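Local coordinates for iron binding protein FbpA (Mannheimia haemolytica, PDB 1Q35) that binds ferric iron in the periplasm and probably passes it on to a membrane transport system for uptake, at residues Lys132-Ser137 / Leu170-Gln175; Arg101-Tyr106 / Tyr192-Ser197; Val58-Val63 / His228-Gly233. One frame throughout, in Å; residues are numbered along the deposited sequence.

Contact 1. Residues Lys132-Ser137 / Leu170-Gln175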
loop_
_atom_site.group_PDB
_atom_site.type_symbol
_atom_site.label_atom_id
_atom_site.label_comp_id
_atom_site.label_asym_id
_atom_site.label_seq_id
_atom_site.Cartn_x
_atom_site.Cartn_y
_atom_site.Cartn_z
ATOM N N LYS A 132 -10.390 -22.218 1.713
ATOM C CA LYS A 132 -9.254 -21.947 2.598
ATOM C C LYS A 132 -8.693 -20.525 2.516
ATOM O O LYS A 132 -7.784 -20.206 3.265
ATOM C CB LYS A 132 -8.122 -22.952 2.331
ATOM C CG LYS A 132 -8.428 -24.383 2.773
ATOM C CD LYS A 132 -7.236 -25.307 2.540
ATOM C CE LYS A 132 -7.384 -26.652 3.256
ATOM N NZ LYS A 132 -8.653 -27.363 2.926
ATOM N N VAL A 133 -9.234 -19.673 1.649
ATOM C CA VAL A 133 -8.623 -18.367 1.387
ATOM C C VAL A 133 -9.506 -17.216 1.880
ATOM O O VAL A 133 -10.715 -17.236 1.696
ATOM C CB VAL A 133 -8.321 -18.198 -0.113
ATOM C CG1 VAL A 133 -7.543 -16.903 -0.368
ATOM C CG2 VAL A 133 -7.555 -19.416 -0.642
ATOM N N CYS A 134 -8.888 -16.223 2.515
ATOM C CA CYS A 134 -9.570 -14.994 2.929
ATOM C C CYS A 134 -8.909 -13.790 2.258
ATOM O O CYS A 134 -7.687 -13.656 2.277
ATOM C CB CYS A 134 -9.372 -14.733 4.435
ATOM S SG CYS A 134 -10.434 -15.490 5.682
ATOM N N VAL A 135 -9.716 -12.917 1.675
ATOM C CA VAL A 135 -9.230 -11.650 1.147
ATOM C C VAL A 135 -10.292 -10.585 1.393
ATOM O O VAL A 135 -11.497 -10.860 1.323
ATOM C CB VAL A 135 -8.822 -11.742 -0.329
ATOM C CG1 VAL A 135 -10.017 -11.925 -1.205
ATOM C CG2 VAL A 135 -8.013 -10.512 -0.745
ATOM N N ARG A 136 -9.850 -9.371 1.699
ATOM C CA ARG A 136 -10.763 -8.237 1.786
ATOM C C ARG A 136 -11.370 -7.947 0.413
ATOM O O ARG A 136 -10.991 -8.555 -0.586
ATOM C CB ARG A 136 -10.043 -7.002 2.317
ATOM C CG ARG A 136 -9.140 -6.335 1.293
ATOM C CD ARG A 136 -8.228 -5.298 1.868
ATOM N NE ARG A 136 -8.957 -4.167 2.432
ATOM C CZ ARG A 136 -8.388 -3.209 3.135
ATOM N NH1 ARG A 136 -7.086 -3.258 3.391
ATOM N NH2 ARG A 136 -9.125 -2.209 3.597
ATOM N N SER A 137 -12.321 -7.026 0.376
ATOM C CA SER A 137 -12.984 -6.652 -0.870
ATOM C C SER A 137 -12.034 -6.639 -2.064
ATOM O O SER A 137 -10.972 -6.022 -2.021
ATOM C CB SER A 137 -13.619 -5.272 -0.739
ATOM O OG SER A 137 -14.174 -4.862 -1.980
ATOM N N LEU A 170 -12.729 -18.726 -1.711
ATOM C CA LEU A 170 -12.906 -17.928 -0.505
ATOM C C LEU A 170 -13.683 -18.694 0.564
ATOM O O LEU A 170 -14.670 -19.383 0.264
ATOM C CB LEU A 170 -13.609 -16.607 -0.812
ATOM C CG LEU A 170 -12.855 -15.673 -1.765
ATOM C CD1 LEU A 170 -13.626 -14.395 -1.962
ATOM C CD2 LEU A 170 -11.429 -15.374 -1.296
ATOM N N ALA A 171 -13.229 -18.551 1.806
ATOM C CA ALA A 171 -13.840 -19.194 2.964
ATOM C C ALA A 171 -15.032 -18.403 3.476
ATOM O O ALA A 171 -15.884 -18.951 4.179
ATOM C CB ALA A 171 -12.809 -19.333 4.071
ATOM N N ARG A 172 -15.070 -17.114 3.159
ATOM C CA ARG A 172 -16.149 -16.234 3.575
ATOM C C ARG A 172 -16.243 -15.055 2.611
ATOM O O ARG A 172 -15.305 -14.766 1.854
ATOM C CB ARG A 172 -15.897 -15.719 4.993
ATOM C CG ARG A 172 -14.723 -14.759 5.111
ATOM C CD ARG A 172 -14.437 -14.316 6.531
ATOM N NE ARG A 172 -13.373 -13.318 6.574
ATOM C CZ ARG A 172 -12.992 -12.677 7.672
ATOM N NH1 ARG A 172 -13.569 -12.936 8.837
ATOM N NH2 ARG A 172 -12.019 -11.785 7.607
ATOM N N LYS A 173 -17.369 -14.362 2.656
ATOM C CA LYS A 173 -17.564 -13.142 1.888
ATOM C C LYS A 173 -16.462 -12.137 2.230
ATOM O O LYS A 173 -16.168 -11.927 3.408
ATOM C CB LYS A 173 -18.933 -12.547 2.228
ATOM C CG LYS A 173 -19.301 -11.325 1.424
ATOM C CD LYS A 173 -20.747 -10.918 1.684
ATOM C CE LYS A 173 -21.033 -9.519 1.176
ATOM N NZ LYS A 173 -20.875 -9.406 -0.297
ATOM N N PRO A 174 -15.832 -11.520 1.226
ATOM C CA PRO A 174 -14.837 -10.480 1.509
ATOM C C PRO A 174 -15.364 -9.423 2.477
ATOM O O PRO A 174 -16.451 -8.877 2.288
ATOM C CB PRO A 174 -14.545 -9.896 0.124
ATOM C CG PRO A 174 -14.736 -11.038 -0.781
ATOM C CD PRO A 174 -15.940 -11.774 -0.222
ATOM N N GLN A 175 -14.583 -9.157 3.514
ATOM C CA GLN A 175 -14.982 -8.260 4.592
ATOM C C GLN A 175 -13.750 -7.800 5.367
ATOM O O GLN A 175 -12.710 -8.469 5.362
ATOM C CB GLN A 175 -15.936 -8.978 5.547
ATOM C CG GLN A 175 -15.310 -10.189 6.219
ATOM C CD GLN A 175 -16.324 -11.043 6.926
ATOM O OE1 GLN A 175 -16.518 -10.903 8.133
ATOM N NE2 GLN A 175 -16.978 -11.929 6.186
HETATM O O HOH W 1 -12.786 -13.502 1.963
HETATM O O HOH W 2 -12.784 -11.700 4.182
#
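The carbonyl oxygen V133 O accepts from A171 N over 2.8 Å and is also approached by the CA-H of L170, CA to O 3.2 Å. This is a single bridge, V133 with L170; between it and the R136/P174 approach the backbones part and two waters mediate. One water accepts from V135 N and lies 2.8 Å from R172 O. The other accepts from R172 NE at 2.9 Å and from Q175 N at 3.2 Å, close to V135 O. The extended R172 chain delivers NE to this water, while CG of Q175 lies over one guanidinium face. With CG of L170 anti to its carbonyl carbon (chi1 -62°), CD2 meets V135 CG1 at 3.7 Å, the two side chains crossing obliquely. Further along, the ring of P174 closes on the backbone, CB to S137 N 3.6 Å. C134, in disulfide linkage with C190, and Q181, which bonds R172 NH2, tie this layer to the chain around helix 178-187. The pattern is that of a loop leaving helix 141-168 and flanking a short strand of the sheet, in a fold of the periplasmic solute-binding protein class.

Contact 2. Residues Arg101-Tyr106 / Tyr192-Ser197. With FMT (formic acid), chain C.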
loop_
_atom_site.group_PDB
_atom_site.type_symbol
_atom_site.label_atom_id
_atom_site.label_comp_id
_atom_site.label_asym_id
_atom_site.label_seq_id
_atom_site.Cartn_x
_atom_site.Cartn_y
_atom_site.Cartn_z
ATOM N N ARG A 101 5.979 -1.247 0.432
ATOM C CA ARG A 101 5.308 -2.292 1.184
ATOM C C ARG A 101 5.085 -3.451 0.231
ATOM O O ARG A 101 4.966 -3.255 -0.981
ATOM C CB ARG A 101 3.983 -1.793 1.773
ATOM C CG ARG A 101 3.041 -1.139 0.785
ATOM C CD ARG A 101 3.158 0.384 0.705
ATOM N NE ARG A 101 2.831 1.061 1.957
ATOM C CZ ARG A 101 1.596 1.325 2.418
ATOM N NH1 ARG A 101 1.469 1.954 3.568
ATOM N NH2 ARG A 101 0.496 0.981 1.766
ATOM N N ALA A 102 5.054 -4.657 0.776
ATOM C CA ALA A 102 4.796 -5.851 -0.009
ATOM C C ALA A 102 3.380 -6.341 0.260
ATOM O O ALA A 102 2.918 -6.327 1.409
ATOM C CB ALA A 102 5.792 -6.943 0.349
ATOM N N ARG A 103 2.682 -6.786 -0.780
ATOM C CA ARG A 103 1.402 -7.455 -0.576
ATOM C C ARG A 103 1.694 -8.949 -0.540
ATOM O O ARG A 103 2.005 -9.569 -1.555
ATOM C CB ARG A 103 0.374 -7.066 -1.641
ATOM C CG ARG A 103 -1.052 -7.417 -1.259
ATOM C CD ARG A 103 -2.090 -6.433 -1.800
ATOM N NE ARG A 103 -3.426 -6.699 -1.265
ATOM C CZ ARG A 103 -3.831 -6.376 -0.035
ATOM N NH1 ARG A 103 -5.051 -6.693 0.366
ATOM N NH2 ARG A 103 -3.028 -5.746 0.802
ATOM N N VAL A 104 1.660 -9.496 0.668
ATOM C CA VAL A 104 2.144 -10.837 0.955
ATOM C C VAL A 104 1.002 -11.837 1.113
ATOM O O VAL A 104 -0.171 -11.469 1.060
ATOM C CB VAL A 104 3.027 -10.823 2.226
ATOM C CG1 VAL A 104 4.205 -9.873 2.035
ATOM C CG2 VAL A 104 2.233 -10.436 3.468
ATOM N N ILE A 105 1.372 -13.102 1.283
ATOM C CA ILE A 105 0.428 -14.158 1.613
ATOM C C ILE A 105 0.714 -14.618 3.034
ATOM O O ILE A 105 1.816 -15.074 3.338
ATOM C CB ILE A 105 0.526 -15.344 0.633
ATOM C CG1 ILE A 105 0.230 -14.875 -0.793
ATOM C CG2 ILE A 105 -0.440 -16.457 1.056
ATOM C CD1 ILE A 105 0.446 -15.923 -1.851
ATOM N N TYR A 106 -0.271 -14.449 3.909
ATOM C CA TYR A 106 -0.203 -14.978 5.269
ATOM C C TYR A 106 -0.770 -16.385 5.284
ATOM O O TYR A 106 -1.761 -16.657 4.615
ATOM C CB TYR A 106 -0.985 -14.076 6.225
ATOM C CG TYR A 106 -0.375 -12.703 6.354
ATOM C CD1 TYR A 106 -0.991 -11.573 5.819
ATOM C CD2 TYR A 106 0.839 -12.537 6.991
ATOM C CE1 TYR A 106 -0.406 -10.318 5.936
ATOM C CE2 TYR A 106 1.433 -11.286 7.103
ATOM C CZ TYR A 106 0.810 -10.184 6.579
ATOM O OH TYR A 106 1.436 -8.966 6.714
ATOM N N TYR A 192 -5.143 -19.158 4.366
ATOM C CA TYR A 192 -4.340 -18.282 3.511
ATOM C C TYR A 192 -5.046 -16.946 3.429
ATOM O O TYR A 192 -6.265 -16.905 3.276
ATOM C CB TYR A 192 -4.239 -18.832 2.081
ATOM C CG TYR A 192 -3.667 -20.231 1.977
ATOM C CD1 TYR A 192 -4.457 -21.348 2.241
ATOM C CD2 TYR A 192 -2.343 -20.443 1.595
ATOM C CE1 TYR A 192 -3.940 -22.633 2.157
ATOM C CE2 TYR A 192 -1.820 -21.729 1.505
ATOM C CZ TYR A 192 -2.625 -22.817 1.796
ATOM O OH TYR A 192 -2.103 -24.085 1.719
ATOM N N SER A 193 -4.300 -15.855 3.537
ATOM C CA SER A 193 -4.862 -14.546 3.235
ATOM C C SER A 193 -3.869 -13.705 2.450
ATOM O O SER A 193 -2.683 -14.023 2.376
ATOM C CB SER A 193 -5.288 -13.807 4.509
ATOM O OG SER A 193 -4.170 -13.251 5.184
ATOM N N ILE A 194 -4.377 -12.650 1.830
ATOM C CA ILE A 194 -3.543 -11.652 1.170
ATOM C C ILE A 194 -3.606 -10.389 2.017
ATOM O O ILE A 194 -4.678 -9.995 2.460
ATOM C CB ILE A 194 -4.051 -11.387 -0.257
ATOM C CG1 ILE A 194 -3.947 -12.655 -1.108
ATOM C CG2 ILE A 194 -3.256 -10.253 -0.886
ATOM C CD1 ILE A 194 -4.591 -12.530 -2.480
ATOM N N GLY A 195 -2.465 -9.756 2.256
ATOM C CA GLY A 195 -2.440 -8.512 3.004
ATOM C C GLY A 195 -1.086 -7.839 2.924
ATOM O O GLY A 195 -0.122 -8.450 2.479
ATOM N N ASN A 196 -0.998 -6.592 3.368
ATOM C CA ASN A 196 0.264 -5.870 3.296
ATOM C C ASN A 196 1.192 -6.269 4.445
ATOM O O ASN A 196 0.754 -6.546 5.571
ATOM C CB ASN A 196 0.042 -4.354 3.286
ATOM C CG ASN A 196 -0.475 -3.841 1.953
ATOM O OD1 ASN A 196 -0.404 -4.526 0.934
ATOM N ND2 ASN A 196 -0.993 -2.620 1.961
ATOM N N SER A 197 2.483 -6.274 4.144
ATOM C CA SER A 197 3.524 -6.774 5.029
ATOM C C SER A 197 3.603 -6.038 6.362
ATOM O O SER A 197 3.727 -6.653 7.413
ATOM C CB SER A 197 4.876 -6.679 4.318
ATOM O OG SER A 197 5.116 -5.360 3.829
HETATM C C FMT C . -1.989 2.462 5.494
HETATM O O1 FMT C . -2.021 3.700 5.961
HETATM O O2 FMT C . -0.919 1.975 5.174
#
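Strands 101-106 and 192-196 run antiparallel, axes 4.5 Å apart at closest and directions 159° apart, with V104/G195 and Y106/S193 as hydrogen-bonded pairs and R103/N196 and I105/I194 as non-hydrogen-bonded ones. They form an antiparallel ladder in the mixed sheet of a type II periplasmic binding protein fold. At its end the serine side chain of S197 extends the pairing: A102 N donates to S197 OG over 3.1 Å, and S197 N returns a bond to A102 O at 2.8 Å.

On the face of V104 and Y106, the tyrosine lies back along the neighbouring strand, its CG anti to the carbonyl carbon (chi1 -65°). The ring passes over G195, which has no side chain to obstruct it, and its hydroxyl donates to N196 O at 2.8 Å. That bond lies in the plane of the ring but approaches the carbonyl from above its plane. CG2 of V104 sits 3.4 Å above one ring face, towards the rim.

On the R103 and N196 face, R103 crosses I194 at about a right angle, NE 3.6 Å from CG2, which lies over a face of the guanidinium. Its edge meets N196: NH2 to OD1 is a weak bond of 2.9 Å, with guanidinium and amide planes 84° apart. D178 is the stronger partner of R103, by salt bridge, and it also accepts from N196 N. N196 ND2 in turn bonds Y198 OH, placing this face beside an iron-binding tyrosine. At the S197 end of the pairing, R101, salt-bridged to E268, reaches a formic acid probably from the crystallisation liquor, which R10 also holds: R101 NH1 donates to its O2 at 2.9 Å, at the guanidinium edge and near its plane.

Contact 3. Residues Val58-Val63 / His228-Gly233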
loop_
_atom_site.group_PDB
_atom_site.type_symbol
_atom_site.label_atom_id
_atom_site.label_comp_id
_atom_site.label_asym_id
_atom_site.label_seq_id
_atom_site.Cartn_x
_atom_site.Cartn_y
_atom_site.Cartn_z
ATOM N N VAL A 58 -1.523 5.859 -0.330
ATOM C CA VAL A 58 -1.122 4.501 0.040
ATOM C C VAL A 58 -1.068 3.565 -1.161
ATOM O O VAL A 58 -0.949 2.351 -0.994
ATOM C CB VAL A 58 -2.078 3.891 1.105
ATOM C CG1 VAL A 58 -2.000 4.678 2.397
ATOM C CG2 VAL A 58 -3.508 3.828 0.600
ATOM N N ASP A 59 -1.153 4.114 -2.369
ATOM C CA ASP A 59 -1.272 3.296 -3.570
ATOM C C ASP A 59 -0.786 4.089 -4.786
ATOM O O ASP A 59 -1.182 5.240 -4.977
ATOM C CB ASP A 59 -2.737 2.867 -3.714
ATOM C CG ASP A 59 -3.057 2.266 -5.059
ATOM O OD1 ASP A 59 -2.270 1.424 -5.563
ATOM O OD2 ASP A 59 -4.098 2.587 -5.675
ATOM N N ILE A 60 0.064 3.476 -5.603
ATOM C CA ILE A 60 0.536 4.111 -6.834
ATOM C C ILE A 60 -0.616 4.441 -7.772
ATOM O O ILE A 60 -0.571 5.457 -8.464
ATOM C CB ILE A 60 1.586 3.232 -7.560
ATOM C CG1 ILE A 60 2.136 3.953 -8.798
ATOM C CG2 ILE A 60 1.003 1.876 -7.978
ATOM C CD1 ILE A 60 2.940 5.196 -8.492
ATOM N N SER A 61 -1.650 3.608 -7.810
ATOM C CA SER A 61 -2.743 3.874 -8.729
ATOM C C SER A 61 -3.507 5.147 -8.354
ATOM O O SER A 61 -3.904 5.903 -9.237
ATOM C CB SER A 61 -3.658 2.666 -8.857
ATOM O OG SER A 61 -2.928 1.572 -9.388
ATOM N N ARG A 62 -3.682 5.409 -7.059
ATOM C CA ARG A 62 -4.270 6.673 -6.610
ATOM C C ARG A 62 -3.372 7.856 -6.963
ATOM O O ARG A 62 -3.856 8.908 -7.397
ATOM C CB ARG A 62 -4.526 6.663 -5.103
ATOM C CG ARG A 62 -5.188 7.933 -4.562
ATOM C CD ARG A 62 -6.643 8.106 -4.958
ATOM N NE ARG A 62 -7.531 7.304 -4.125
ATOM C CZ ARG A 62 -8.839 7.172 -4.322
ATOM N NH1 ARG A 62 -9.549 6.414 -3.498
ATOM N NH2 ARG A 62 -9.449 7.795 -5.324
ATOM N N VAL A 63 -2.070 7.695 -6.768
ATOM C CA VAL A 63 -1.107 8.725 -7.138
ATOM C C VAL A 63 -1.266 9.106 -8.603
ATOM O O VAL A 63 -1.336 10.292 -8.937
ATOM C CB VAL A 63 0.344 8.256 -6.897
ATOM C CG1 VAL A 63 1.340 9.171 -7.587
ATOM C CG2 VAL A 63 0.641 8.187 -5.409
ATOM N N HIS A 228 4.711 -8.628 -5.139
ATOM C CA HIS A 228 4.148 -7.331 -5.475
ATOM C C HIS A 228 4.517 -6.284 -4.437
ATOM O O HIS A 228 4.309 -6.475 -3.240
ATOM C CB HIS A 228 2.624 -7.455 -5.572
ATOM C CG HIS A 228 1.896 -6.159 -5.766
ATOM N ND1 HIS A 228 1.834 -5.501 -6.977
ATOM C CD2 HIS A 228 1.168 -5.416 -4.897
ATOM C CE1 HIS A 228 1.104 -4.406 -6.842
ATOM N NE2 HIS A 228 0.684 -4.332 -5.591
ATOM N N LYS A 229 5.085 -5.185 -4.923
ATOM C CA LYS A 229 5.383 -4.004 -4.129
ATOM C C LYS A 229 4.513 -2.833 -4.549
ATOM O O LYS A 229 4.206 -2.648 -5.726
ATOM C CB LYS A 229 6.844 -3.592 -4.315
ATOM C CG LYS A 229 7.857 -4.638 -3.938
ATOM C CD LYS A 229 7.843 -4.956 -2.472
ATOM C CE LYS A 229 8.238 -3.784 -1.588
ATOM N NZ LYS A 229 9.574 -3.244 -1.935
ATOM N N ASN A 230 4.140 -2.025 -3.572
ATOM C CA ASN A 230 3.432 -0.773 -3.812
ATOM C C ASN A 230 4.031 0.273 -2.850
ATOM O O ASN A 230 4.898 -0.055 -2.040
ATOM C CB ASN A 230 1.925 -1.018 -3.609
ATOM C CG ASN A 230 1.024 0.020 -4.288
ATOM O OD1 ASN A 230 1.450 1.126 -4.638
ATOM N ND2 ASN A 230 -0.249 -0.341 -4.452
ATOM N N ILE A 231 3.607 1.525 -2.959
ATOM C CA ILE A 231 4.214 2.612 -2.195
ATOM C C ILE A 231 3.213 3.401 -1.384
ATOM O O ILE A 231 2.057 3.555 -1.787
ATOM C CB ILE A 231 4.940 3.621 -3.133
ATOM C CG1 ILE A 231 4.034 4.108 -4.278
ATOM C CG2 ILE A 231 6.219 3.024 -3.674
ATOM C CD1 ILE A 231 4.403 5.492 -4.790
ATOM N N SER A 232 3.661 3.915 -0.243
ATOM C CA SER A 232 3.032 5.104 0.311
ATOM C C SER A 232 3.765 6.272 -0.326
ATOM O O SER A 232 4.937 6.172 -0.665
ATOM C CB SER A 232 3.091 5.163 1.842
ATOM O OG SER A 232 4.298 5.725 2.326
ATOM N N GLY A 233 3.065 7.372 -0.526
ATOM C CA GLY A 233 3.663 8.476 -1.236
ATOM C C GLY A 233 2.986 9.790 -0.975
ATOM O O GLY A 233 2.192 9.944 -0.042
#
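N230 is the first residue of strand 228-233 to reach 58-63, and it does so at a helix N-cap: D59 precedes helix 60-68 and its carboxylate accepts from S61 N and R62 N. The amide of N230 faces this end with both of its polar atoms. CG stands anti to the backbone N (chi1 -159°), aiming ND2 at D59 OD1, 2.9 Å away and almost straight at 174°; the donor arrives on the anti side of the carboxylate, whose plane is 76° from the amide. S145 OG, the strongest partner of D59, also bonds OD1, so several groups grip this buried oxygen. The other amide atom, OD1, takes I60 N at 2.9 Å on a lone pair in the carbonyl plane, and I231 N at 2.8 Å from a donor tilted out of that plane. A helix-start N-H is thereby satisfied by the strand, and the asparagine's rotation is fixed.

I231 comes next. Its CD1 meets I60 CD1 at 4.0 Å, an apolar patch against which L294 also packs. Its carbonyl oxygen presses on the backbone carbon V58 C at 3.2 Å. S232, whose OG is bonded to T99, ends the contact backbone to backbone: its CA lies 4.2 Å from V58 CA.

How the contacts relate
Contacts 2 and 3 are buried; the centre of contact 3 lies about 5 Å from the centre of the chain, that of contact 2 about 10 Å and that of contact 1, partly buried, about 19 Å. All three reach one mixed sheet. Strand 192-196 joins contacts 1 and 2 by pairing with 133-134, and strand 96-108 joins contacts 2 and 3 by pairing with 228-236; contacts 1 and 3 do not touch. Their chemistry follows their place: one direct backbone bond and water-mediated links in contact 1, a regular ladder flanked by charged groups in contact 2, direct amide-to-helix-cap bonds in contact 3. Each has a side chain close to Y142, an iron ligand in another structure of this protein; no iron is bound here.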